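Local coordinates for protein LbaCas13a H328A (C2c2) (Lachnospiraceae bacterium NK4A179, PDB 5WLH) that binds a CRISPR guide RNA and, as a Cas13a-type effector nuclease, probably processes the guide precursor and cleaves RNA under the guide's direction, at residues R112-A117 and E150-I155; S285-L290 and I446-M451; L1138-A1143 and Y1226-E1231. All coordinates share one frame; numbering follows the deposited sequence.

Contact 1 of 3, residues R112-A117 and E150-I155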
loop_
_atom_site.group_PDB
_atom_site.type_symbol
_atom_site.label_atom_id
_atom_site.label_comp_id
_atom_site.label_asym_id
_atom_site.label_seq_id
_atom_site.Cartn_x
_atom_site.Cartn_y
_atom_site.Cartn_z
ATOM N N ARG A 112 5.393 28.232 44.142
ATOM C CA ARG A 112 4.252 27.905 43.278
ATOM C C ARG A 112 3.001 28.712 43.617
ATOM O O ARG A 112 1.896 28.319 43.243
ATOM C CB ARG A 112 3.921 26.407 43.330
ATOM C CG ARG A 112 5.115 25.472 43.224
ATOM C CD ARG A 112 4.780 24.213 42.418
ATOM N NE ARG A 112 5.822 23.190 42.509
ATOM C CZ ARG A 112 6.204 22.568 43.627
ATOM N NH1 ARG A 112 5.626 22.828 44.795
ATOM N NH2 ARG A 112 7.171 21.662 43.571
ATOM N N ALA A 113 3.152 29.850 44.302
ATOM C CA ALA A 113 1.992 30.576 44.815
ATOM C C ALA A 113 1.166 31.227 43.714
ATOM O O ALA A 113 -0.007 31.547 43.943
ATOM C CB ALA A 113 2.435 31.646 45.815
ATOM N N PHE A 114 1.740 31.430 42.533
ATOM C CA PHE A 114 1.049 32.134 41.463
ATOM C C PHE A 114 0.731 31.256 40.262
ATOM O O PHE A 114 0.180 31.763 39.281
ATOM C CB PHE A 114 1.881 33.343 41.030
ATOM C CG PHE A 114 2.376 34.145 42.183
ATOM C CD1 PHE A 114 1.475 34.678 43.096
ATOM C CD2 PHE A 114 3.736 34.335 42.388
ATOM C CE1 PHE A 114 1.926 35.415 44.185
ATOM C CE2 PHE A 114 4.192 35.072 43.477
ATOM C CZ PHE A 114 3.287 35.612 44.370
ATOM N N GLU A 115 1.048 29.960 40.318
ATOM C CA GLU A 115 0.781 29.081 39.184
ATOM C C GLU A 115 -0.692 29.108 38.801
ATOM O O GLU A 115 -1.031 29.177 37.613
ATOM C CB GLU A 115 1.214 27.657 39.513
ATOM C CG GLU A 115 2.706 27.451 39.505
ATOM C CD GLU A 115 3.078 26.015 39.790
ATOM O OE1 GLU A 115 2.221 25.283 40.336
ATOM O OE2 GLU A 115 4.221 25.626 39.469
ATOM N N LYS A 116 -1.581 29.063 39.796
ATOM C CA LYS A 116 -3.013 29.091 39.518
ATOM C C LYS A 116 -3.427 30.419 38.897
ATOM O O LYS A 116 -4.237 30.448 37.964
ATOM C CB LYS A 116 -3.804 28.826 40.800
ATOM C CG LYS A 116 -4.184 27.360 41.036
ATOM C CD LYS A 116 -5.212 26.865 40.017
ATOM C CE LYS A 116 -4.858 25.472 39.495
ATOM N NZ LYS A 116 -5.395 25.230 38.123
ATOM N N ALA A 117 -2.888 31.532 39.398
ATOM C CA ALA A 117 -3.240 32.832 38.832
ATOM C C ALA A 117 -2.768 32.949 37.388
ATOM O O ALA A 117 -3.499 33.453 36.525
ATOM C CB ALA A 117 -2.644 33.954 39.682
ATOM N N GLU A 150 0.372 43.506 40.357
ATOM C CA GLU A 150 1.471 44.270 39.779
ATOM C C GLU A 150 2.730 43.422 39.638
ATOM O O GLU A 150 3.437 43.515 38.628
ATOM C CB GLU A 150 1.755 45.511 40.628
ATOM C CG GLU A 150 2.252 46.701 39.822
ATOM C CD GLU A 150 1.254 47.145 38.767
ATOM O OE1 GLU A 150 0.060 47.301 39.106
ATOM O OE2 GLU A 150 1.662 47.333 37.599
ATOM N N ARG A 151 3.034 42.589 40.639
ATOM C CA ARG A 151 4.200 41.716 40.535
ATOM C C ARG A 151 4.027 40.699 39.410
ATOM O O ARG A 151 4.934 40.496 38.595
ATOM C CB ARG A 151 4.448 41.000 41.862
ATOM C CG ARG A 151 5.654 40.092 41.843
ATOM C CD ARG A 151 5.743 39.303 43.145
ATOM N NE ARG A 151 6.885 38.401 43.146
ATOM C CZ ARG A 151 7.067 37.433 44.035
ATOM N NH1 ARG A 151 8.137 36.656 43.952
ATOM N NH2 ARG A 151 6.178 37.243 45.005
ATOM N N LEU A 152 2.870 40.040 39.362
ATOM C CA LEU A 152 2.644 39.011 38.349
ATOM C C LEU A 152 2.704 39.606 36.952
ATOM O O LEU A 152 3.374 39.067 36.060
ATOM C CB LEU A 152 1.297 38.331 38.595
ATOM C CG LEU A 152 1.163 37.644 39.954
ATOM C CD1 LEU A 152 0.003 36.630 39.964
ATOM C CD2 LEU A 152 2.464 36.967 40.314
ATOM N N LYS A 153 2.022 40.736 36.748
ATOM C CA LYS A 153 2.080 41.411 35.455
ATOM C C LYS A 153 3.524 41.713 35.061
ATOM O O LYS A 153 3.890 41.618 33.883
ATOM C CB LYS A 153 1.224 42.679 35.515
ATOM C CG LYS A 153 1.330 43.615 34.330
ATOM C CD LYS A 153 0.472 44.850 34.580
ATOM C CE LYS A 153 1.058 46.079 33.911
ATOM N NZ LYS A 153 0.161 46.604 32.843
ATOM N N GLY A 154 4.374 42.042 36.039
ATOM C CA GLY A 154 5.769 42.297 35.723
ATOM C C GLY A 154 6.524 41.040 35.336
ATOM O O GLY A 154 7.417 41.074 34.487
ATOM N N ILE A 155 6.172 39.906 35.944
ATOM C CA ILE A 155 6.837 38.655 35.600
ATOM C C ILE A 155 6.576 38.298 34.142
ATOM O O ILE A 155 7.467 37.802 33.439
ATOM C CB ILE A 155 6.382 37.527 36.546
ATOM C CG1 ILE A 155 6.981 37.727 37.941
ATOM C CG2 ILE A 155 6.838 36.164 36.017
ATOM C CD1 ILE A 155 6.565 36.660 38.931
#
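Leu152 sets its CD2 methyl on one face of the Phe114 ring, a CH-pi contact in which CD2 lies 3.6 Å from the ring centroid of Phe114 and 22° off the normal. Leu152 CD2 is displaced toward the CG side, 3.4 Å from Phe114 CG, rather than sitting over the middle. The second methyl, Leu152 CD1, runs back past Phe114 CB and meets Ala117 CB at 3.8 Å, so the leucine fork fits between the root of the phenylalanine and the first turn of helix 115-130. Arg151 approaches the far rim of the same ring: its NH2 comes within 3.3 Å of Phe114 CE2, near the ring plane. Guanidinium and ring are turned 79° apart, and the rim carbon faces the flat side of the guanidinium. The arginine gets there because its chain is extended from CG to NE, with CG anti to the backbone N (chi1 -179°).

Phe114 holds the third position of the type I turn from Arg112 to Glu115, which leads into helix 115-130; the closing bond of the turn, Glu115 N to Arg112 O, is weak. The turn also brings Ala113 CB over the face of the Phe114 ring opposite Leu152, which leaves the ring held between an alanine methyl and a leucine methyl. Farther out, Val109 touches both Phe114 and Arg151, Phe118 and Phe139 lie against Leu152, and Val144 against Ala117. Arg151 NH2 forms a salt bridge with Asp110, which fixes the guanidinium beside the ring.

No hydrogen bond joins the two segments. The start of helix 115-130 and the last turns of helix 146-155 are therefore joined here by aliphatic and aromatic contact, with the one charged group at the exposed margin and its charge probably offset by Asp110.

Contact 2 of 3, residues S285-L290 and I446-M451; sequences SDYASL and IKYIAM. With nucleotides of chain B.
Tyr287 and Ala288, near the end of helix 268-287 and beside the inverse gamma turn centred on Ala288, receive the phenol of Tyr448 from helix 429-458. Just before them, the Ser285 carbonyl accepts a bond from Asn1147, which also binds the Ala288 carbonyl and so links Ser285 to the turn. Tyr287 presents its CB at 3.3 Å to Tyr448 OH, which lies near the plane of the Tyr287 ring at its edge. The two tyrosine side chains cross at about a right angle, with Tyr287 CD2 4.1 Å from Tyr448 CE2. Tyr287 swings its ring away from the backbone N (chi1 -169°), which carries its hydroxyl past this meeting to a hydrogen bond with Glu1231. Ala288 adds its methyl, CB lying 4.0 Å from Tyr448 OH; its amide is close to that oxygen, but the angle is too poor for a bond. The phenol is satisfied instead by the carbonyl of Leu284. Ser289 N closes the turn weakly on Tyr287 O. One residue before Tyr448, the Lys447 side chain reaches the guide RNA, Lys447 NZ donating to OP1 of C11 of chain B at 2.9 Å.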
loop_
_atom_site.group_PDB
_atom_site.type_symbol
_atom_site.label_atom_id
_atom_site.label_comp_id
_atom_site.label_asym_id
_atom_site.label_seq_id
_atom_site.Cartn_x
_atom_site.Cartn_y
_atom_site.Cartn_z
ATOM N N SER A 285 -28.008 14.342 -2.536
ATOM C CA SER A 285 -29.302 13.760 -2.882
ATOM C C SER A 285 -29.847 14.344 -4.187
ATOM O O SER A 285 -30.250 13.605 -5.094
ATOM C CB SER A 285 -30.278 13.987 -1.725
ATOM O OG SER A 285 -31.545 13.403 -1.996
ATOM N N ASP A 286 -29.864 15.674 -4.297
ATOM C CA ASP A 286 -30.410 16.337 -5.479
ATOM C C ASP A 286 -29.584 16.071 -6.720
ATOM O O ASP A 286 -30.130 15.994 -7.830
ATOM C CB ASP A 286 -30.489 17.845 -5.241
ATOM C CG ASP A 286 -31.540 18.206 -4.232
ATOM O OD1 ASP A 286 -32.444 17.370 -4.006
ATOM O OD2 ASP A 286 -31.459 19.311 -3.664
ATOM N N TYR A 287 -28.264 15.953 -6.561
ATOM C CA TYR A 287 -27.401 15.789 -7.715
ATOM C C TYR A 287 -27.581 14.426 -8.359
ATOM O O TYR A 287 -27.288 14.271 -9.548
ATOM C CB TYR A 287 -25.931 16.001 -7.303
ATOM C CG TYR A 287 -24.992 16.115 -8.483
ATOM C CD1 TYR A 287 -24.836 17.329 -9.155
ATOM C CD2 TYR A 287 -24.292 15.013 -8.950
ATOM C CE1 TYR A 287 -24.000 17.445 -10.256
ATOM C CE2 TYR A 287 -23.464 15.115 -10.048
ATOM C CZ TYR A 287 -23.314 16.337 -10.694
ATOM O OH TYR A 287 -22.505 16.454 -11.787
ATOM N N ALA A 288 -28.052 13.440 -7.602
ATOM C CA ALA A 288 -28.234 12.087 -8.126
ATOM C C ALA A 288 -29.542 12.056 -8.916
ATOM O O ALA A 288 -30.563 11.525 -8.479
ATOM C CB ALA A 288 -28.232 11.073 -6.992
ATOM N N SER A 289 -29.494 12.671 -10.095
ATOM C CA SER A 289 -30.639 12.784 -10.990
ATOM C C SER A 289 -30.254 12.228 -12.353
ATOM O O SER A 289 -29.243 12.642 -12.931
ATOM C CB SER A 289 -31.092 14.244 -11.125
ATOM O OG SER A 289 -31.829 14.439 -12.325
ATOM N N LEU A 290 -31.062 11.294 -12.873
ATOM C CA LEU A 290 -30.781 10.759 -14.200
ATOM C C LEU A 290 -30.908 11.821 -15.291
ATOM O O LEU A 290 -30.309 11.671 -16.361
ATOM C CB LEU A 290 -31.707 9.576 -14.496
ATOM C CG LEU A 290 -31.683 8.545 -13.366
ATOM C CD1 LEU A 290 -32.718 7.464 -13.618
ATOM C CD2 LEU A 290 -30.298 7.946 -13.235
ATOM N N ILE A 446 -15.786 11.381 -3.657
ATOM C CA ILE A 446 -15.466 10.490 -2.546
ATOM C C ILE A 446 -16.666 10.296 -1.637
ATOM O O ILE A 446 -16.781 9.256 -0.963
ATOM C CB ILE A 446 -14.244 11.018 -1.763
ATOM C CG1 ILE A 446 -14.569 12.343 -1.071
ATOM C CG2 ILE A 446 -13.017 11.084 -2.695
ATOM C CD1 ILE A 446 -13.405 12.884 -0.174
ATOM N N LYS A 447 -17.594 11.263 -1.608
ATOM C CA LYS A 447 -18.787 11.069 -0.789
ATOM C C LYS A 447 -19.743 10.058 -1.423
ATOM O O LYS A 447 -20.334 9.236 -0.717
ATOM C CB LYS A 447 -19.485 12.406 -0.541
ATOM C CG LYS A 447 -18.666 13.347 0.342
ATOM C CD LYS A 447 -18.237 12.666 1.641
ATOM C CE LYS A 447 -17.392 13.606 2.498
ATOM N NZ LYS A 447 -16.926 12.983 3.782
ATOM N N TYR A 448 -19.942 10.104 -2.744
ATOM C CA TYR A 448 -20.766 9.049 -3.334
ATOM C C TYR A 448 -20.108 7.690 -3.142
ATOM O O TYR A 448 -20.776 6.703 -2.827
ATOM C CB TYR A 448 -20.994 9.305 -4.818
ATOM C CG TYR A 448 -22.062 10.316 -5.100
ATOM C CD1 TYR A 448 -23.354 10.162 -4.601
ATOM C CD2 TYR A 448 -21.793 11.416 -5.900
ATOM C CE1 TYR A 448 -24.347 11.107 -4.872
ATOM C CE2 TYR A 448 -22.768 12.358 -6.162
ATOM C CZ TYR A 448 -24.041 12.194 -5.661
ATOM O OH TYR A 448 -25.006 13.135 -5.971
ATOM N N ILE A 449 -18.794 7.628 -3.317
ATOM C CA ILE A 449 -18.085 6.374 -3.086
ATOM C C ILE A 449 -18.276 5.918 -1.646
ATOM O O ILE A 449 -18.547 4.738 -1.390
ATOM C CB ILE A 449 -16.594 6.538 -3.459
ATOM C CG1 ILE A 449 -16.463 6.633 -4.989
ATOM C CG2 ILE A 449 -15.789 5.356 -3.010
ATOM C CD1 ILE A 449 -15.167 7.242 -5.459
ATOM N N ALA A 450 -18.178 6.846 -0.684
ATOM C CA ALA A 450 -18.336 6.470 0.720
ATOM C C ALA A 450 -19.735 5.942 0.980
ATOM O O ALA A 450 -19.910 4.980 1.727
ATOM C CB ALA A 450 -18.039 7.649 1.637
ATOM N N MET A 451 -20.741 6.558 0.356
ATOM C CA MET A 451 -22.106 6.032 0.451
ATOM C C MET A 451 -22.200 4.628 -0.138
ATOM O O MET A 451 -22.795 3.730 0.471
ATOM C CB MET A 451 -23.077 6.984 -0.257
ATOM C CG MET A 451 -23.233 8.307 0.456
ATOM S SD MET A 451 -24.296 9.404 -0.516
ATOM C CE MET A 451 -25.836 8.440 -0.499
ATOM P P C B 11 -14.432 15.361 5.385
ATOM O OP1 C B 11 -15.839 15.435 4.976
ATOM O OP2 C B 11 -13.652 16.615 5.595
ATOM O "O5'" C B 11 -14.326 14.589 6.752
ATOM C "C5'" C B 11 -15.195 13.508 7.043
ATOM C "C4'" C B 11 -14.986 13.039 8.448
ATOM O "O4'" C B 11 -13.618 12.592 8.632
ATOM C "C3'" C B 11 -15.147 14.100 9.517
ATOM O "O3'" C B 11 -16.486 14.374 9.802
ATOM C "C2'" C B 11 -14.398 13.483 10.678
ATOM O "O2'" C B 11 -15.135 12.373 11.170
ATOM C "C1'" C B 11 -13.192 12.913 9.947
ATOM N N1 C B 11 -12.068 13.869 9.851
ATOM C C2 C B 11 -11.224 14.009 10.946
ATOM O O2 C B 11 -11.477 13.368 11.989
ATOM N N3 C B 11 -10.170 14.838 10.846
ATOM C C4 C B 11 -9.943 15.505 9.706
ATOM N N4 C B 11 -8.885 16.322 9.644
ATOM C C5 C B 11 -10.796 15.375 8.567
ATOM C C6 C B 11 -11.839 14.549 8.686
ATOM P P C B 10 -9.367 16.256 1.713
ATOM O OP1 C B 10 -10.195 17.054 0.754
ATOM O OP2 C B 10 -8.426 16.865 2.703
ATOM O "O5'" C B 10 -10.339 15.419 2.656
ATOM C "C5'" C B 10 -11.314 14.531 2.134
ATOM C "C4'" C B 10 -11.732 13.533 3.185
ATOM O "O4'" C B 10 -10.565 12.804 3.639
ATOM C "C3'" C B 10 -12.314 14.116 4.468
ATOM O "O3'" C B 10 -13.690 14.413 4.334
ATOM C "C2'" C B 10 -12.021 13.017 5.486
ATOM O "O2'" C B 10 -12.913 11.921 5.299
ATOM C "C1'" C B 10 -10.650 12.555 5.019
ATOM N N1 C B 10 -9.548 13.270 5.699
ATOM C C2 C B 10 -9.215 12.838 6.984
ATOM O O2 C B 10 -9.862 11.896 7.502
ATOM N N3 C B 10 -8.199 13.446 7.625
ATOM C C4 C B 10 -7.546 14.450 7.030
ATOM N N4 C B 10 -6.544 15.025 7.699
ATOM C C5 C B 10 -7.869 14.915 5.714
ATOM C C6 C B 10 -8.877 14.307 5.086
#

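Contact 3 of 3, residues L1138-A1143 and Y1226-E1231; sequences LGYHYA and YASGLE. With nucleotides of chain B.
Tyr1140 and Ser1228 both extend away from their backbone nitrogens, CG of the tyrosine at chi1 174° and OG of the serine at chi1 -168°, and these torsions bring the two hydroxyls together. Tyr1140 OH and Ser1228 OG are hydrogen-bonded at 2.7 Å, and either may be the donor. Behind the hydroxyl, the phenol ring lies against the backbone of the 1226-1231 segment. Gly1229 CA is 3.9 Å from the Tyr1140 ring centroid, 27° off the normal, a CH-pi contact over the face, while the Ser1228 carbonyl oxygen sits 3.5 Å above the same ring plane toward the rim. Such closeness depends on the type II turn from Ala1227 to Leu1230, in which Gly1229 holds the third position with positive phi and no side chain stands between backbone and ring.

His1141 adds a second, water-mediated link. A water in the plane of the imidazole, 2.8 Å from His1141 NE2, also lies within bonding distance of the Tyr1226 and Ser1228 carbonyls, which probably share its protons, spanning the helix and the 1226-1231 segment. At its other nitrogen, His1141 ND1 is bonded to Tyr1155 OH, so both ring nitrogens have partners and the ring's rotation is fixed. Past the turn, the Glu1231 carbonyl oxygen accepts from both N1 (2.7 Å) and N2 (2.9 Å) of G2 of chain B, a paired grip consistent with reading guanine. The Glu1231 carboxylate turns elsewhere, forming a salt bridge with Arg295.

In the fold, the turn thus leans on the late part of the long helix 1106-1145. Helix 1171-1180 contacts His1141 through Ile1172 and Ile1176, and helix 429-458 touches this same helix 1106-1145 through Met451 on Tyr1142 and Ala1143.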
loop_
_atom_site.group_PDB
_atom_site.type_symbol
_atom_site.label_atom_id
_atom_site.label_comp_id
_atom_site.label_asym_id
_atom_site.label_seq_id
_atom_site.Cartn_x
_atom_site.Cartn_y
_atom_site.Cartn_z
ATOM N N LEU A 1138 -23.023 2.649 -6.942
ATOM C CA LEU A 1138 -23.948 2.263 -5.885
ATOM C C LEU A 1138 -24.382 3.461 -5.068
ATOM O O LEU A 1138 -25.560 3.613 -4.766
ATOM C CB LEU A 1138 -23.306 1.230 -4.969
ATOM C CG LEU A 1138 -23.298 -0.167 -5.553
ATOM C CD1 LEU A 1138 -22.491 -1.070 -4.611
ATOM C CD2 LEU A 1138 -24.764 -0.720 -5.719
ATOM N N GLY A 1139 -23.439 4.319 -4.679
ATOM C CA GLY A 1139 -23.809 5.441 -3.839
ATOM C C GLY A 1139 -24.670 6.437 -4.583
ATOM O O GLY A 1139 -25.655 6.950 -4.040
ATOM N N TYR A 1140 -24.316 6.702 -5.836
ATOM C CA TYR A 1140 -25.050 7.643 -6.666
ATOM C C TYR A 1140 -26.464 7.135 -6.947
ATOM O O TYR A 1140 -27.449 7.853 -6.748
ATOM C CB TYR A 1140 -24.254 7.857 -7.948
ATOM C CG TYR A 1140 -24.926 8.697 -8.984
ATOM C CD1 TYR A 1140 -24.766 10.073 -8.985
ATOM C CD2 TYR A 1140 -25.737 8.122 -9.955
ATOM C CE1 TYR A 1140 -25.377 10.861 -9.958
ATOM C CE2 TYR A 1140 -26.361 8.902 -10.925
ATOM C CZ TYR A 1140 -26.171 10.268 -10.919
ATOM O OH TYR A 1140 -26.781 11.041 -11.887
ATOM N N HIS A 1141 -26.593 5.885 -7.388
ATOM C CA HIS A 1141 -27.942 5.403 -7.689
ATOM C C HIS A 1141 -28.740 5.118 -6.430
ATOM O O HIS A 1141 -29.971 5.220 -6.453
ATOM C CB HIS A 1141 -27.865 4.185 -8.590
ATOM C CG HIS A 1141 -27.394 4.525 -9.963
ATOM N ND1 HIS A 1141 -28.208 5.141 -10.890
ATOM C CD2 HIS A 1141 -26.172 4.427 -10.534
ATOM C CE1 HIS A 1141 -27.522 5.354 -11.996
ATOM N NE2 HIS A 1141 -26.281 4.931 -11.807
ATOM N N TYR A 1142 -28.067 4.801 -5.323
ATOM C CA TYR A 1142 -28.749 4.730 -4.038
ATOM C C TYR A 1142 -29.324 6.083 -3.659
ATOM O O TYR A 1142 -30.481 6.185 -3.223
ATOM C CB TYR A 1142 -27.784 4.243 -2.955
ATOM C CG TYR A 1142 -28.373 4.125 -1.574
ATOM C CD1 TYR A 1142 -29.114 3.002 -1.206
ATOM C CD2 TYR A 1142 -28.159 5.113 -0.628
ATOM C CE1 TYR A 1142 -29.618 2.876 0.088
ATOM C CE2 TYR A 1142 -28.654 4.994 0.663
ATOM C CZ TYR A 1142 -29.370 3.867 1.011
ATOM O OH TYR A 1142 -29.852 3.759 2.287
ATOM N N ALA A 1143 -28.519 7.140 -3.800
ATOM C CA ALA A 1143 -29.042 8.483 -3.598
ATOM C C ALA A 1143 -30.198 8.759 -4.542
ATOM O O ALA A 1143 -31.198 9.372 -4.147
ATOM C CB ALA A 1143 -27.925 9.521 -3.787
ATOM N N TYR A 1226 -25.518 3.781 -17.087
ATOM C CA TYR A 1226 -24.256 3.312 -16.508
ATOM C C TYR A 1226 -23.332 4.481 -16.198
ATOM O O TYR A 1226 -22.676 4.516 -15.144
ATOM C CB TYR A 1226 -23.587 2.349 -17.485
ATOM C CG TYR A 1226 -22.192 1.902 -17.134
ATOM C CD1 TYR A 1226 -21.087 2.662 -17.513
ATOM C CD2 TYR A 1226 -21.970 0.702 -16.461
ATOM C CE1 TYR A 1226 -19.820 2.263 -17.214
ATOM C CE2 TYR A 1226 -20.684 0.285 -16.162
ATOM C CZ TYR A 1226 -19.616 1.080 -16.545
ATOM O OH TYR A 1226 -18.329 0.699 -16.274
ATOM N N ALA A 1227 -23.277 5.449 -17.103
ATOM C CA ALA A 1227 -22.402 6.602 -16.980
ATOM C C ALA A 1227 -23.030 7.755 -16.209
ATOM O O ALA A 1227 -22.405 8.819 -16.106
ATOM C CB ALA A 1227 -21.976 7.084 -18.377
ATOM N N SER A 1228 -24.247 7.593 -15.679
ATOM C CA SER A 1228 -24.887 8.698 -14.976
ATOM C C SER A 1228 -24.066 9.077 -13.754
ATOM O O SER A 1228 -23.645 8.210 -12.982
ATOM C CB SER A 1228 -26.315 8.332 -14.566
ATOM O OG SER A 1228 -27.011 9.489 -14.129
ATOM N N GLY A 1229 -23.784 10.370 -13.614
ATOM C CA GLY A 1229 -22.956 10.847 -12.530
ATOM C C GLY A 1229 -21.462 10.691 -12.734
ATOM O O GLY A 1229 -20.693 11.308 -11.991
ATOM N N LEU A 1230 -21.015 9.921 -13.737
ATOM C CA LEU A 1230 -19.589 9.629 -13.859
ATOM C C LEU A 1230 -18.753 10.842 -14.248
ATOM O O LEU A 1230 -17.524 10.762 -14.166
ATOM C CB LEU A 1230 -19.341 8.510 -14.871
ATOM C CG LEU A 1230 -19.748 7.109 -14.416
ATOM C CD1 LEU A 1230 -19.189 6.083 -15.373
ATOM C CD2 LEU A 1230 -19.317 6.853 -12.962
ATOM N N GLU A 1231 -19.381 11.960 -14.639
ATOM C CA GLU A 1231 -18.633 13.207 -14.796
ATOM C C GLU A 1231 -17.933 13.643 -13.501
ATOM O O GLU A 1231 -16.943 14.382 -13.566
ATOM C CB GLU A 1231 -19.573 14.308 -15.292
ATOM C CG GLU A 1231 -20.569 14.821 -14.247
ATOM C CD GLU A 1231 -21.827 13.968 -14.138
ATOM O OE1 GLU A 1231 -22.012 13.038 -14.959
ATOM O OE2 GLU A 1231 -22.619 14.233 -13.211
ATOM P P G B 2 -12.782 20.362 -22.622
ATOM O OP1 G B 2 -11.823 21.200 -23.400
ATOM O OP2 G B 2 -13.325 19.116 -23.223
ATOM O "O5'" G B 2 -12.125 19.995 -21.212
ATOM C "C5'" G B 2 -11.750 21.019 -20.293
ATOM C "C4'" G B 2 -11.376 20.484 -18.929
ATOM O "O4'" G B 2 -12.529 19.870 -18.288
ATOM C "C3'" G B 2 -10.271 19.430 -18.899
ATOM O "O3'" G B 2 -9.555 19.580 -17.682
ATOM C "C2'" G B 2 -11.060 18.132 -18.828
ATOM O "O2'" G B 2 -10.344 17.024 -18.322
ATOM C "C1'" G B 2 -12.203 18.542 -17.911
ATOM N N9 G B 2 -13.387 17.706 -18.060
ATOM C C8 G B 2 -14.075 17.535 -19.238
ATOM N N7 G B 2 -15.088 16.731 -19.106
ATOM C C5 G B 2 -15.047 16.344 -17.771
ATOM C C6 G B 2 -15.927 15.471 -17.067
ATOM O O6 G B 2 -16.898 14.863 -17.517
ATOM N N1 G B 2 -15.586 15.342 -15.730
ATOM C C2 G B 2 -14.515 15.960 -15.136
ATOM N N2 G B 2 -14.366 15.694 -13.818
ATOM N N3 G B 2 -13.677 16.786 -15.786
ATOM C C4 G B 2 -14.011 16.938 -17.097
HETATM O O HOH W 1 -23.732 5.384 -12.908
#

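How the contacts relate
Contacts 2 and 3 form one continuous buried patch, their centres about 6 Å apart. Tyr287 OH meets Glu1231 OE2 at 2.6 Å, a probable hydrogen bond, and Ala288 CB packs on Ala1143 CB at 3.6 Å, so the 285-290 segment lies against both parts of contact 3, helix 1106-1145 and the 1226-1231 segment. Each also reaches the guide: contact 2 at the C11 phosphate, contact 3 at the G2 base, both of chain B. Contact 1 stands apart, with its centre about 57 Å from that of contact 2 and about 63 Å from that of contact 3; its nearest atom is about 18 Å from the bound RNA.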